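Local coordinates for transcriptional regulator (LacI family) (Clostridium acetobutylicum ATCC 824, PDB 3G85), which probably acts as a DNA-binding transcription factor of the LacI family that recognises cis-regulatory sequences, at residues A[111-123]-A[144-158]. Numbering follows the deposited sequence.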
loop_
_atom_site.group_PDB
_atom_site.type_symbol
_atom_site.label_atom_id
_atom_site.label_comp_id
_atom_site.label_asym_id
_atom_site.label_seq_id
_atom_site.Cartn_x
_atom_site.Cartn_y
_atom_site.Cartn_z
ATOM N N ASN A 111 7.190 1.290 -5.820
ATOM C CA ASN A 111 7.208 0.332 -4.721
ATOM C C ASN A 111 8.621 -0.054 -4.340
ATOM O O ASN A 111 8.976 0.016 -3.197
ATOM C CB ASN A 111 6.377 -0.891 -5.122
ATOM C CG ASN A 111 4.910 -0.548 -5.256
ATOM O OD1 ASN A 111 4.252 -0.258 -4.260
ATOM N ND2 ASN A 111 4.399 -0.528 -6.497
ATOM N N TYR A 112 9.418 -0.459 -5.327
ATOM C CA TYR A 112 10.811 -0.775 -5.066
ATOM C C TYR A 112 11.525 0.382 -4.354
ATOM O O TYR A 112 12.206 0.164 -3.357
ATOM C CB TYR A 112 11.497 -1.171 -6.369
ATOM C CG TYR A 112 12.908 -1.703 -6.163
ATOM C CD1 TYR A 112 13.147 -3.076 -6.098
ATOM C CD2 TYR A 112 13.993 -0.822 -6.018
ATOM C CE1 TYR A 112 14.446 -3.567 -5.899
ATOM C CE2 TYR A 112 15.279 -1.309 -5.841
ATOM C CZ TYR A 112 15.493 -2.680 -5.781
ATOM O OH TYR A 112 16.790 -3.159 -5.595
ATOM N N LYS A 113 11.386 1.610 -4.847
ATOM C CA LYS A 113 12.031 2.750 -4.203
ATOM C C LYS A 113 11.554 3.009 -2.776
ATOM O O LYS A 113 12.312 3.536 -1.981
ATOM C CB LYS A 113 11.933 4.057 -5.003
ATOM C CG LYS A 113 12.785 4.076 -6.281
ATOM C CD LYS A 113 12.713 5.468 -6.903
ATOM C CE LYS A 113 13.654 5.581 -8.115
ATOM N NZ LYS A 113 13.144 4.727 -9.236
HETATM N N MSE A 114 10.300 2.692 -2.452
HETATM C CA MSE A 114 9.874 2.787 -1.050
HETATM C C MSE A 114 10.681 1.878 -0.116
HETATM O O MSE A 114 11.145 2.323 0.943
HETATM C CB MSE A 114 8.383 2.452 -0.920
HETATM C CG MSE A 114 7.492 3.515 -1.603
HETATM SE SE MSE A 114 5.619 3.038 -1.383
HETATM C CE MSE A 114 5.401 3.485 0.512
ATOM N N GLY A 115 10.812 0.603 -0.490
ATOM C CA GLY A 115 11.657 -0.334 0.283
ATOM C C GLY A 115 13.084 0.175 0.372
ATOM O O GLY A 115 13.740 0.141 1.430
ATOM N N GLU A 116 13.584 0.635 -0.766
ATOM C CA GLU A 116 14.912 1.229 -0.814
ATOM C C GLU A 116 15.100 2.385 0.174
ATOM O O GLU A 116 16.107 2.429 0.879
ATOM C CB GLU A 116 15.205 1.664 -2.246
ATOM C CG GLU A 116 16.586 2.265 -2.492
ATOM C CD GLU A 116 16.766 2.605 -3.967
ATOM O OE1 GLU A 116 15.982 3.423 -4.498
ATOM O OE2 GLU A 116 17.679 2.032 -4.598
ATOM N N LYS A 117 14.161 3.335 0.242
ATOM C CA LYS A 117 14.272 4.406 1.230
ATOM C C LYS A 117 14.336 3.890 2.667
ATOM O O LYS A 117 15.036 4.483 3.483
ATOM C CB LYS A 117 13.101 5.405 1.137
ATOM C CG LYS A 117 12.971 6.157 -0.172
ATOM C CD LYS A 117 11.880 7.252 -0.069
ATOM C CE LYS A 117 11.501 7.702 -1.489
ATOM N NZ LYS A 117 10.486 8.790 -1.491
ATOM N N ALA A 118 13.556 2.850 2.997
ATOM C CA ALA A 118 13.587 2.293 4.361
ATOM C C ALA A 118 14.988 1.734 4.641
ATOM O O ALA A 118 15.588 2.034 5.676
ATOM C CB ALA A 118 12.529 1.224 4.530
ATOM N N SER A 119 15.519 0.975 3.690
ATOM C CA SER A 119 16.882 0.447 3.809
ATOM C C SER A 119 17.957 1.516 3.948
ATOM O O SER A 119 18.828 1.416 4.827
ATOM C CB SER A 119 17.222 -0.457 2.639
ATOM O OG SER A 119 18.529 -0.981 2.860
ATOM N N LEU A 120 17.902 2.537 3.091
ATOM C CA LEU A 120 18.894 3.620 3.135
ATOM C C LEU A 120 18.858 4.418 4.430
ATOM O O LEU A 120 19.879 4.969 4.844
ATOM C CB LEU A 120 18.790 4.529 1.889
ATOM C CG LEU A 120 19.144 3.815 0.567
ATOM C CD1 LEU A 120 18.849 4.668 -0.674
ATOM C CD2 LEU A 120 20.596 3.278 0.536
ATOM N N LEU A 121 17.699 4.493 5.087
ATOM C CA LEU A 121 17.635 5.156 6.388
ATOM C C LEU A 121 18.487 4.362 7.392
ATOM O O LEU A 121 19.239 4.940 8.198
ATOM C CB LEU A 121 16.172 5.269 6.883
ATOM C CG LEU A 121 15.921 6.009 8.213
ATOM C CD1 LEU A 121 14.533 6.534 8.345
ATOM C CD2 LEU A 121 16.226 5.149 9.429
ATOM N N PHE A 122 18.344 3.039 7.363
ATOM C CA PHE A 122 19.153 2.161 8.221
ATOM C C PHE A 122 20.647 2.236 7.833
ATOM O O PHE A 122 21.515 2.281 8.717
ATOM C CB PHE A 122 18.670 0.705 8.129
ATOM C CG PHE A 122 17.288 0.472 8.754
ATOM C CD1 PHE A 122 16.905 1.166 9.901
ATOM C CD2 PHE A 122 16.396 -0.450 8.196
ATOM C CE1 PHE A 122 15.638 0.954 10.488
ATOM C CE2 PHE A 122 15.147 -0.687 8.798
ATOM C CZ PHE A 122 14.784 0.020 9.951
ATOM N N ALA A 123 20.920 2.224 6.521
ATOM C CA ALA A 123 22.307 2.297 5.993
ATOM C C ALA A 123 22.995 3.567 6.447
ATOM O O ALA A 123 24.180 3.548 6.811
ATOM C CB ALA A 123 22.307 2.230 4.501
ATOM N N ASN A 144 7.531 -6.082 -4.537
ATOM C CA ASN A 144 8.551 -5.103 -4.900
ATOM C C ASN A 144 8.992 -4.223 -3.768
ATOM O O ASN A 144 10.151 -3.860 -3.719
ATOM C CB ASN A 144 8.114 -4.276 -6.111
ATOM C CG ASN A 144 8.134 -5.092 -7.363
ATOM O OD1 ASN A 144 8.810 -6.118 -7.422
ATOM N ND2 ASN A 144 7.360 -4.678 -8.364
ATOM N N ARG A 145 8.080 -3.854 -2.853
ATOM C CA ARG A 145 8.504 -3.066 -1.686
ATOM C C ARG A 145 9.489 -3.877 -0.844
ATOM O O ARG A 145 10.503 -3.354 -0.335
ATOM C CB ARG A 145 7.297 -2.603 -0.826
ATOM C CG ARG A 145 6.543 -1.450 -1.455
ATOM C CD ARG A 145 5.495 -0.797 -0.538
ATOM N NE ARG A 145 4.343 -1.599 -0.119
ATOM C CZ ARG A 145 3.180 -1.722 -0.772
ATOM N NH1 ARG A 145 2.982 -1.144 -1.942
ATOM N NH2 ARG A 145 2.205 -2.447 -0.242
ATOM N N ASN A 146 9.186 -5.161 -0.687
ATOM C CA ASN A 146 10.079 -6.028 0.088
ATOM C C ASN A 146 11.439 -6.193 -0.576
ATOM O O ASN A 146 12.479 -6.093 0.096
ATOM C CB ASN A 146 9.450 -7.393 0.302
ATOM C CG ASN A 146 8.189 -7.322 1.137
ATOM O OD1 ASN A 146 7.978 -6.374 1.884
ATOM N ND2 ASN A 146 7.334 -8.340 1.001
ATOM N N LYS A 147 11.403 -6.436 -1.879
ATOM C CA LYS A 147 12.604 -6.599 -2.698
ATOM C C LYS A 147 13.449 -5.341 -2.631
ATOM O O LYS A 147 14.671 -5.422 -2.469
ATOM C CB LYS A 147 12.254 -6.900 -4.159
ATOM C CG LYS A 147 11.492 -8.216 -4.394
ATOM C CD LYS A 147 11.358 -8.478 -5.902
ATOM C CE LYS A 147 10.844 -9.884 -6.180
ATOM N NZ LYS A 147 9.905 -9.765 -7.339
ATOM N N GLY A 148 12.799 -4.176 -2.710
ATOM C CA GLY A 148 13.509 -2.903 -2.573
ATOM C C GLY A 148 14.272 -2.808 -1.250
ATOM O O GLY A 148 15.429 -2.355 -1.227
ATOM N N PHE A 149 13.640 -3.224 -0.158
ATOM C CA PHE A 149 14.287 -3.209 1.151
ATOM C C PHE A 149 15.449 -4.223 1.224
ATOM O O PHE A 149 16.563 -3.871 1.598
ATOM C CB PHE A 149 13.291 -3.493 2.299
ATOM C CG PHE A 149 13.923 -3.431 3.663
ATOM C CD1 PHE A 149 14.232 -2.203 4.224
ATOM C CD2 PHE A 149 14.240 -4.606 4.378
ATOM C CE1 PHE A 149 14.815 -2.104 5.484
ATOM C CE2 PHE A 149 14.866 -4.535 5.645
ATOM C CZ PHE A 149 15.173 -3.293 6.197
ATOM N N ILE A 150 15.152 -5.469 0.878
ATOM C CA ILE A 150 16.081 -6.592 1.008
ATOM C C ILE A 150 17.332 -6.406 0.127
ATOM O O ILE A 150 18.458 -6.494 0.624
ATOM C CB ILE A 150 15.358 -7.938 0.681
ATOM C CG1 ILE A 150 14.234 -8.222 1.687
ATOM C CG2 ILE A 150 16.331 -9.123 0.631
ATOM C CD1 ILE A 150 14.648 -8.002 3.100
ATOM N N GLU A 151 17.114 -6.142 -1.158
ATOM C CA GLU A 151 18.198 -5.891 -2.114
ATOM C C GLU A 151 19.049 -4.685 -1.745
ATOM O O GLU A 151 20.273 -4.706 -1.911
ATOM C CB GLU A 151 17.667 -5.760 -3.542
ATOM C CG GLU A 151 17.095 -7.092 -4.098
ATOM C CD GLU A 151 16.479 -7.013 -5.497
ATOM O OE1 GLU A 151 16.708 -6.036 -6.250
ATOM O OE2 GLU A 151 15.756 -7.984 -5.857
ATOM N N THR A 152 18.406 -3.625 -1.250
ATOM C CA THR A 152 19.124 -2.439 -0.848
ATOM C C THR A 152 19.947 -2.719 0.397
ATOM O O THR A 152 21.048 -2.169 0.564
ATOM C CB THR A 152 18.175 -1.214 -0.680
ATOM O OG1 THR A 152 17.451 -1.003 -1.916
ATOM C CG2 THR A 152 18.951 0.040 -0.312
ATOM N N CYS A 153 19.432 -3.572 1.274
ATOM C CA CYS A 153 20.197 -3.931 2.461
ATOM C C CYS A 153 21.468 -4.669 2.036
ATOM O O CYS A 153 22.548 -4.335 2.512
ATOM C CB CYS A 153 19.387 -4.790 3.419
ATOM S SG CYS A 153 18.242 -3.820 4.416
ATOM N N HIS A 154 21.317 -5.664 1.163
ATOM C CA HIS A 154 22.463 -6.428 0.626
ATOM C C HIS A 154 23.514 -5.504 -0.015
ATOM O O HIS A 154 24.709 -5.692 0.205
ATOM C CB HIS A 154 22.006 -7.471 -0.394
ATOM C CG HIS A 154 21.086 -8.525 0.167
ATOM N ND1 HIS A 154 20.350 -9.374 -0.639
ATOM C CD2 HIS A 154 20.779 -8.862 1.447
ATOM C CE1 HIS A 154 19.643 -10.197 0.121
ATOM N NE2 HIS A 154 19.877 -9.898 1.390
ATOM N N LYS A 155 23.072 -4.514 -0.799
ATOM C CA LYS A 155 23.977 -3.550 -1.430
ATOM C C LYS A 155 24.710 -2.669 -0.446
ATOM O O LYS A 155 25.797 -2.169 -0.758
ATOM C CB LYS A 155 23.232 -2.693 -2.440
ATOM C CG LYS A 155 22.826 -3.518 -3.616
ATOM C CD LYS A 155 21.946 -2.803 -4.594
ATOM C CE LYS A 155 21.455 -3.841 -5.586
ATOM N NZ LYS A 155 20.967 -3.247 -6.860
ATOM N N ASN A 156 24.139 -2.455 0.735
ATOM C CA ASN A 156 24.726 -1.518 1.687
ATOM C C ASN A 156 25.320 -2.146 2.949
ATOM O O ASN A 156 25.516 -1.455 3.956
ATOM C CB ASN A 156 23.718 -0.428 2.072
ATOM C CG ASN A 156 23.398 0.512 0.923
ATOM O OD1 ASN A 156 22.563 0.214 0.066
ATOM N ND2 ASN A 156 24.060 1.655 0.907
ATOM N N GLY A 157 25.564 -3.445 2.901
ATOM C CA GLY A 157 26.220 -4.149 4.000
ATOM C C GLY A 157 25.358 -4.343 5.229
ATOM O O GLY A 157 25.873 -4.422 6.358
ATOM N N ILE A 158 24.042 -4.402 5.031
ATOM C CA ILE A 158 23.115 -4.730 6.124
ATOM C C ILE A 158 22.680 -6.182 5.952
ATOM O O ILE A 158 22.034 -6.528 4.946
ATOM C CB ILE A 158 21.882 -3.783 6.139
ATOM C CG1 ILE A 158 22.324 -2.314 6.266
ATOM C CG2 ILE A 158 20.920 -4.180 7.263
ATOM C CD1 ILE A 158 21.189 -1.285 6.070
HETATM O O HOH W 1 6.293 -1.900 -8.469
HETATM O O HOH W 2 18.876 -0.225 -4.081
#
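Tyr112 lays its ring flat over Gly148, whose CA makes a CH-pi contact over the ring centre, 3.5 Å from the centroid. With CG anti to the backbone N (chi1 -172°), the ring runs along helix 140-155 and its hydroxyl donates to Glu151 OE1 at 3.0 Å, meeting the carboxylate on its anti side and out of its plane. Gly115 and Gly148 each face the other helix without a side chain, which lets the axes approach to 6.3 Å at a crossing angle of -39°, with CA-H...O contacts such as Gly115 CA to Arg145 O, 3.3 Å. Thr152 fits as a knob among Tyr112, Glu116, Ser119 and Leu120, its CG2 tight against Ser119 CB while a water bridges OG1 to Glu116 OE2. On the buried side Phe149 fits as a knob among Gly115, Ala118, Ser119 and Phe122; its ring meets that of Phe122 rim to rim, planes 83° apart, and stacks with Phe193. Near the interdomain end, Arg145 NH1 reaches Asn111 OD1 at 2.8 Å, a bent bond, while NH2 bonds to a glycerol, probably from the crystallisation liquor. Glycine-mediated packing thus joins two helices of the periplasmic-binding-protein-like fold, Ala118, Phe122 and Phe149 against strands 191-194 and 219-224, Tyr112, Glu116, Glu151 and water on the more exposed side.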